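Local coordinates for pirin family protein (Acinetobacter baumannii, PDB 6D0P), which probably acts as a metal-dependent quercetin 2,3-dioxygenase of the two-cupin pirin family, with iron the likely native metal, at residues Gln144-Ile154 and Tyr170-Thr178; Leu198-Val209 and Leu249-Asn257. All coordinates share one frame; numbering follows the deposited sequence. Where two conformers were deposited one is given.

Interaction 1. Residues Gln144-Ile154 and Tyr170-Thr178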
# COMPACT_ATOMS: atom_id res chain seq x y z
N GLN A 144 1.44 13.54 -2.32
CA GLN A 144 2.87 13.40 -2.49
C GLN A 144 3.06 12.57 -3.76
O GLN A 144 2.90 11.33 -3.73
CB GLN A 144 3.58 12.72 -1.32
CG GLN A 144 3.64 13.53 -0.04
CD GLN A 144 4.30 12.73 1.06
OE1 GLN A 144 5.51 12.51 1.02
NE2 GLN A 144 3.50 12.31 2.05
N ALA A 145 3.32 13.26 -4.87
CA ALA A 145 3.57 12.58 -6.14
C ALA A 145 5.07 12.29 -6.21
O ALA A 145 5.87 13.20 -6.26
CB ALA A 145 3.10 13.42 -7.31
N ILE A 146 5.43 11.03 -6.19
CA ILE A 146 6.82 10.67 -6.18
C ILE A 146 7.17 9.95 -7.49
O ILE A 146 6.63 8.91 -7.78
CB ILE A 146 7.12 9.80 -4.95
CG1 ILE A 146 6.70 10.51 -3.66
CG2 ILE A 146 8.58 9.43 -4.93
CD1 ILE A 146 6.44 9.58 -2.54
N GLU A 147 8.11 10.53 -8.23
CA GLU A 147 8.59 9.97 -9.48
C GLU A 147 9.58 8.84 -9.20
O GLU A 147 10.33 8.87 -8.20
CB GLU A 147 9.19 11.09 -10.34
CG GLU A 147 8.13 11.94 -11.01
CD GLU A 147 8.68 13.11 -11.80
OE1 GLU A 147 8.86 14.19 -11.20
OE2 GLU A 147 8.92 12.94 -13.01
N ALA A 148 9.56 7.85 -10.08
CA ALA A 148 10.39 6.64 -9.94
C ALA A 148 11.86 7.01 -9.67
O ALA A 148 12.49 6.40 -8.82
CB ALA A 148 10.26 5.79 -11.19
N LYS A 149 12.37 8.03 -10.35
CA LYS A 149 13.81 8.35 -10.23
C LYS A 149 14.16 8.92 -8.85
O LYS A 149 15.32 8.93 -8.50
CB LYS A 149 14.23 9.30 -11.36
CG LYS A 149 13.65 10.70 -11.26
CD LYS A 149 14.04 11.59 -12.43
CE LYS A 149 13.81 13.06 -12.14
NZ LYS A 149 12.47 13.30 -11.56
N ASP A 150 13.18 9.35 -8.06
CA ASP A 150 13.46 9.95 -6.76
C ASP A 150 13.33 8.93 -5.62
O ASP A 150 13.54 9.28 -4.46
CB ASP A 150 12.57 11.18 -6.55
CG ASP A 150 12.94 12.29 -7.53
OD1 ASP A 150 14.16 12.50 -7.76
OD2 ASP A 150 12.02 12.93 -8.09
N ILE A 151 13.04 7.67 -5.92
CA ILE A 151 12.92 6.70 -4.85
C ILE A 151 14.27 5.99 -4.67
O ILE A 151 14.76 5.39 -5.59
CB ILE A 151 11.78 5.72 -5.16
CG1 ILE A 151 10.46 6.48 -5.36
CG2 ILE A 151 11.65 4.67 -4.06
CD1 ILE A 151 9.32 5.62 -5.81
N PRO A 152 14.90 6.10 -3.49
CA PRO A 152 16.19 5.42 -3.25
C PRO A 152 16.01 3.90 -3.46
O PRO A 152 15.06 3.34 -2.91
CB PRO A 152 16.57 5.71 -1.78
CG PRO A 152 15.70 6.87 -1.43
CD PRO A 152 14.43 6.66 -2.22
N ASP A 153 16.92 3.31 -4.22
CA ASP A 153 16.92 1.89 -4.63
C ASP A 153 18.23 1.25 -4.17
O ASP A 153 19.30 1.60 -4.71
CB ASP A 153 16.80 1.76 -6.15
CG ASP A 153 16.34 0.39 -6.64
OD1 ASP A 153 16.03 -0.49 -5.78
OD2 ASP A 153 16.23 0.21 -7.88
N ILE A 154 18.15 0.32 -3.24
CA ILE A 154 19.32 -0.25 -2.62
C ILE A 154 19.56 -1.64 -3.19
O ILE A 154 18.66 -2.45 -3.16
CB ILE A 154 19.12 -0.30 -1.09
CG1 ILE A 154 18.77 1.07 -0.51
CG2 ILE A 154 20.33 -0.93 -0.41
CD1 ILE A 154 19.80 2.13 -0.78
N TYR A 170 16.21 2.81 5.25
CA TYR A 170 16.95 1.57 5.09
C TYR A 170 18.39 1.89 4.64
O TYR A 170 18.59 2.72 3.77
CB TYR A 170 16.25 0.66 4.08
CG TYR A 170 16.91 -0.68 3.98
CD1 TYR A 170 16.51 -1.71 4.82
CD2 TYR A 170 17.98 -0.90 3.13
CE1 TYR A 170 17.14 -2.94 4.79
CE2 TYR A 170 18.62 -2.13 3.10
CZ TYR A 170 18.20 -3.14 3.93
OH TYR A 170 18.83 -4.36 3.91
N ALA A 171 19.38 1.25 5.23
CA ALA A 171 20.81 1.41 4.81
C ALA A 171 21.21 2.89 4.68
O ALA A 171 21.88 3.30 3.69
CB ALA A 171 21.02 0.69 3.49
N ASP A 172 20.81 3.69 5.66
CA ASP A 172 21.09 5.14 5.67
C ASP A 172 20.38 5.86 4.52
O ASP A 172 20.64 7.04 4.31
CB ASP A 172 22.60 5.42 5.63
CG ASP A 172 23.36 4.80 6.80
OD1 ASP A 172 22.86 4.88 7.94
OD2 ASP A 172 24.45 4.25 6.55
N ALA A 173 19.49 5.20 3.78
CA ALA A 173 18.74 5.86 2.71
C ALA A 173 17.37 6.28 3.27
O ALA A 173 16.72 5.48 3.92
CB ALA A 173 18.57 4.92 1.54
N LYS A 174 16.95 7.51 3.02
CA LYS A 174 15.70 8.03 3.56
C LYS A 174 14.57 7.83 2.56
O LYS A 174 14.76 7.99 1.36
CB LYS A 174 15.86 9.52 3.88
CG LYS A 174 16.93 9.82 4.92
CD LYS A 174 17.09 11.30 5.22
CE LYS A 174 18.20 11.57 6.21
NZ LYS A 174 18.02 10.78 7.46
N GLY A 175 13.40 7.49 3.07
CA GLY A 175 12.22 7.27 2.25
C GLY A 175 11.82 8.50 1.47
O GLY A 175 12.05 9.64 1.90
N ALA A 176 11.20 8.27 0.32
CA ALA A 176 10.80 9.32 -0.58
C ALA A 176 9.51 9.98 -0.06
O ALA A 176 9.30 11.16 -0.29
CB ALA A 176 10.60 8.75 -1.96
N ALA A 177 8.67 9.23 0.64
CA ALA A 177 7.42 9.79 1.18
C ALA A 177 7.60 10.14 2.66
O ALA A 177 8.17 9.35 3.41
CB ALA A 177 6.29 8.78 1.03
N THR A 178 7.08 11.30 3.06
CA THR A 178 7.03 11.69 4.46
C THR A 178 5.80 11.03 5.09
O THR A 178 4.82 10.72 4.39
CB THR A 178 6.99 13.21 4.66
OG1 THR A 178 5.78 13.70 4.07
CG2 THR A 178 8.18 13.93 4.07
O HOH W 1 7.32 13.25 -0.82

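Interaction 2. Residues Leu198-Val209 and Leu249-Asn257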
# COMPACT_ATOMS: atom_id res chain seq x y z
N LEU A 198 17.12 -8.52 7.27
CA LEU A 198 16.60 -7.17 7.40
C LEU A 198 16.49 -6.84 8.89
O LEU A 198 16.22 -7.72 9.73
CB LEU A 198 15.24 -7.06 6.71
CG LEU A 198 15.25 -7.26 5.20
CD1 LEU A 198 15.35 -8.74 4.85
CD2 LEU A 198 14.01 -6.66 4.57
N TYR A 199 16.72 -5.57 9.19
CA TYR A 199 16.61 -5.05 10.54
C TYR A 199 15.48 -4.04 10.58
O TYR A 199 15.39 -3.15 9.71
CB TYR A 199 17.91 -4.40 11.01
CG TYR A 199 19.06 -5.37 11.02
CD1 TYR A 199 19.23 -6.26 12.07
CD2 TYR A 199 19.94 -5.42 9.96
CE1 TYR A 199 20.28 -7.17 12.06
CE2 TYR A 199 21.00 -6.32 9.95
CZ TYR A 199 21.16 -7.20 11.00
OH TYR A 199 22.21 -8.07 10.96
N VAL A 200 14.63 -4.23 11.58
CA VAL A 200 13.41 -3.46 11.81
C VAL A 200 13.46 -2.89 13.23
O VAL A 200 14.08 -3.48 14.10
CB VAL A 200 12.19 -4.38 11.63
CG1 VAL A 200 10.88 -3.75 12.10
CG2 VAL A 200 12.08 -4.86 10.20
N PRO A 201 12.84 -1.73 13.45
CA PRO A 201 12.81 -1.22 14.81
C PRO A 201 12.06 -2.12 15.81
O PRO A 201 10.99 -2.67 15.52
CB PRO A 201 12.13 0.14 14.71
CG PRO A 201 12.37 0.57 13.31
CD PRO A 201 12.30 -0.72 12.52
N GLU A 202 12.64 -2.24 16.99
CA GLU A 202 12.09 -3.03 18.07
C GLU A 202 10.66 -2.55 18.35
O GLU A 202 10.41 -1.36 18.40
CB GLU A 202 12.96 -2.85 19.32
CG GLU A 202 12.43 -3.54 20.56
CD GLU A 202 12.45 -5.05 20.47
OE1 GLU A 202 13.54 -5.63 20.30
OE2 GLU A 202 11.36 -5.65 20.56
N GLY A 203 9.72 -3.49 18.51
CA GLY A 203 8.32 -3.10 18.86
C GLY A 203 7.45 -2.78 17.66
O GLY A 203 6.23 -2.64 17.82
N HIS A 204 8.01 -2.70 16.44
CA HIS A 204 7.19 -2.37 15.27
C HIS A 204 6.41 -3.58 14.74
O HIS A 204 6.93 -4.69 14.68
CB HIS A 204 8.06 -1.87 14.10
CG HIS A 204 8.43 -0.43 14.16
ND1 HIS A 204 8.69 0.32 13.04
CD2 HIS A 204 8.53 0.41 15.21
CE1 HIS A 204 8.96 1.55 13.39
NE2 HIS A 204 8.87 1.64 14.71
N THR A 205 5.17 -3.32 14.35
CA THR A 205 4.41 -4.22 13.48
C THR A 205 5.30 -4.50 12.28
O THR A 205 5.94 -3.57 11.79
CB THR A 205 3.13 -3.53 13.00
OG1 THR A 205 2.32 -3.33 14.15
CG2 THR A 205 2.39 -4.29 11.93
N THR A 206 5.35 -5.76 11.81
CA THR A 206 6.19 -6.15 10.72
C THR A 206 5.41 -7.13 9.84
O THR A 206 5.06 -8.24 10.29
CB THR A 206 7.49 -6.79 11.23
OG1 THR A 206 8.19 -5.87 12.06
CG2 THR A 206 8.39 -7.20 10.09
N LEU A 207 5.08 -6.67 8.65
CA LEU A 207 4.35 -7.47 7.69
C LEU A 207 5.24 -7.74 6.47
O LEU A 207 5.84 -6.80 5.93
CB LEU A 207 3.09 -6.70 7.27
CG LEU A 207 2.22 -6.18 8.40
CD1 LEU A 207 1.12 -5.32 7.84
CD2 LEU A 207 1.65 -7.34 9.22
N VAL A 208 5.34 -9.00 6.07
CA VAL A 208 6.08 -9.39 4.86
C VAL A 208 5.05 -9.79 3.82
O VAL A 208 4.28 -10.73 4.03
CB VAL A 208 7.08 -10.53 5.12
CG1 VAL A 208 7.79 -10.97 3.85
CG2 VAL A 208 8.06 -10.12 6.21
N VAL A 209 4.98 -9.01 2.77
CA VAL A 209 4.01 -9.25 1.71
C VAL A 209 4.75 -9.83 0.50
O VAL A 209 5.71 -9.24 0.02
CB VAL A 209 3.26 -7.97 1.32
CG1 VAL A 209 2.24 -8.23 0.20
CG2 VAL A 209 2.58 -7.34 2.52
N LEU A 249 6.92 -6.72 -0.53
CA LEU A 249 6.87 -5.50 0.24
C LEU A 249 7.16 -5.86 1.69
O LEU A 249 6.83 -6.98 2.16
CB LEU A 249 5.53 -4.78 0.19
CG LEU A 249 5.19 -4.17 -1.16
CD1 LEU A 249 4.19 -5.04 -1.86
CD2 LEU A 249 4.66 -2.76 -1.00
N VAL A 250 7.85 -4.97 2.35
CA VAL A 250 8.01 -5.08 3.80
C VAL A 250 7.37 -3.81 4.39
O VAL A 250 7.73 -2.70 4.01
CB VAL A 250 9.47 -5.24 4.22
CG1 VAL A 250 9.65 -5.14 5.72
CG2 VAL A 250 10.05 -6.54 3.69
N LEU A 251 6.42 -4.00 5.29
CA LEU A 251 5.70 -2.90 5.91
C LEU A 251 5.94 -2.98 7.41
O LEU A 251 5.65 -4.01 8.01
CB LEU A 251 4.22 -3.07 5.61
CG LEU A 251 3.85 -3.29 4.16
CD1 LEU A 251 2.36 -3.60 4.05
CD2 LEU A 251 4.20 -2.08 3.30
N THR A 252 6.47 -1.92 8.00
CA THR A 252 6.66 -1.92 9.46
C THR A 252 6.19 -0.58 10.00
O THR A 252 6.17 0.44 9.27
CB THR A 252 8.11 -2.14 9.90
OG1 THR A 252 8.85 -0.92 9.93
CG2 THR A 252 8.84 -3.13 9.01
N GLY A 253 5.86 -0.58 11.28
CA GLY A 253 5.51 0.66 11.88
C GLY A 253 5.19 0.56 13.35
O GLY A 253 4.83 -0.52 13.89
N GLN A 254 5.35 1.70 14.01
CA GLN A 254 4.99 1.83 15.40
C GLN A 254 3.46 1.69 15.48
O GLN A 254 2.75 2.41 14.79
CB GLN A 254 5.43 3.18 15.95
CG GLN A 254 5.05 3.39 17.41
CD GLN A 254 5.75 2.41 18.32
OE1 GLN A 254 6.93 2.12 18.14
NE2 GLN A 254 5.03 1.88 19.30
N PRO A 255 2.97 0.74 16.27
CA PRO A 255 1.52 0.58 16.41
C PRO A 255 0.90 1.88 16.95
O PRO A 255 1.49 2.53 17.80
CB PRO A 255 1.27 -0.59 17.35
CG PRO A 255 2.59 -1.30 17.48
CD PRO A 255 3.65 -0.33 17.00
N LEU A 256 -0.27 2.26 16.46
CA LEU A 256 -0.84 3.55 16.88
C LEU A 256 -1.46 3.44 18.27
O LEU A 256 -1.53 4.45 18.99
CB LEU A 256 -1.87 4.03 15.85
CG LEU A 256 -1.31 4.36 14.48
CD1 LEU A 256 -2.40 4.90 13.57
CD2 LEU A 256 -0.16 5.35 14.56
N ASN A 257 -1.94 2.24 18.60
CA ASN A 257 -2.56 1.97 19.90
C ASN A 257 -3.70 2.97 20.14
O ASN A 257 -3.81 3.57 21.22
CB ASN A 257 -1.54 2.00 21.03
CG ASN A 257 -0.65 0.77 21.02
OD1 ASN A 257 -1.15 -0.35 21.00
ND2 ASN A 257 0.65 0.98 21.10

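Interaction 1. Residues Gln144-Ile154 and Tyr170-Thr178
Gln144 holds the backbone of Thr178 with both ends of its side-chain amide. Thr178 N donates to OE1 of Gln144 over 2.8 Å, in the carbonyl plane on a lone pair, and Gln144 NE2 returns a nearly straight bond (176°) to Thr178 O at 3.1 Å. Both bonds lie close to the amide plane, at its O and N ends, and together hold its rotation. A water adds a further grip on the oxygen, donating to Gln144 OE1 at 2.7 Å and to Ala176 O at 2.9 Å. The Gln144 chain reaches this position because it runs extended beyond CG (chi2 177°).

Beside this pair of hydrogen bonds the contact is mostly apolar. Ile146 straddles two alanines: its CG2 meets Ala176 CB, and its CD1 meets Ala177 CB, each at 3.7 Å. Further along, Pro152 sets a ring carbon against a carbonyl oxygen, CG 3.1 Å from Lys174 O, and its CB against the methyl of Ala173. Ile154 touches that same methyl through CD1, 3.8 Å from Ala173 CB, while its CG2 comes to the edge of the Tyr170 ring near CE2.

Behind these residues, a type I' turn from Tyr170 to Ala173 closes a small hairpin and presents the ring and the alanine to Ile154. Backbone hydrogen bonds pair Ile146 with Val97, at the edge of the N-terminal cupin sheet, and Ile154 with Leu163, at the edge of the C-terminal one. Residues 147-152 thus cross between the two domains' sheets, and 170-178 packs along this crossing through amide hydrogen bonds at one end and mostly aliphatic groups along the rest.

Interaction 2. Residues Leu198-Val209 and Leu249-Asn257
Thr205 O is held from the neighbouring antiparallel strand by two groups: Gly253 N donates to it over 3.0 Å, and Thr252 CA makes a short CH···O contact with it at 2.9 Å. In return, Thr205 N bonds to Gly253 O at a bent 130°, and the same carbonyl oxygen lies 3.3 Å from His204 CA. Further along the ladder the bonds straighten: Leu207 N to Leu251 O and its reciprocal both reach 174°, and the pairing continues to Val209 and Leu249.

The imidazole of His204 lies between backbone and proline. Gln254 N sits over the centre of one face and Pro201 CB over the centre of the other. In the ring plane, ND1 makes a weak hydrogen bond of 3.4 Å with Thr252 OG1, which also bonds to Asn184 ND2. OG1 lies between the backbone N and the carbonyl carbon (chi1 86°), which turns it to this edge and places CG2 anti to the carbonyl carbon, where it meets Val200 CG1 tip to tip at 3.8 Å.

Val209 CG2 packs 4.0 Å from Leu251 CD1; on the other face, Leu198 CD2 touches Val250 CG2. The face with Leu207, Val209 and Leu251 packs on Phe41 and Leu44 of the N-terminal domain, making this strand pair part of the interdomain interface. Apolar groups bury these positions, whereas Thr205 OG1 bonds to Ser39 O, a polar link between the domains.

Interactions 1 and 2 meet the same seven-stranded antiparallel sheet at different places: residues 249-257 and 198-209 supply neighbouring inner strands, whereas residues 144-154 supply an outermost one, with strands 183-190 and 162-165 between. Their centres are about 18 Å apart, and their nearest atoms, about 5 Å apart, do not touch. Trp186 of strand 183-190 bridges them, meeting the Tyr170 ring edge-to-face on one hand and Val250 on the other. The manganese bound by His64, His66, His108 and Glu110 belongs to the N-terminal cupin domain, so neither contact supplies its ligands. The Tyr170 and Leu198 side chains lie about 7 Å and about 9 Å from a bound magnesium ion.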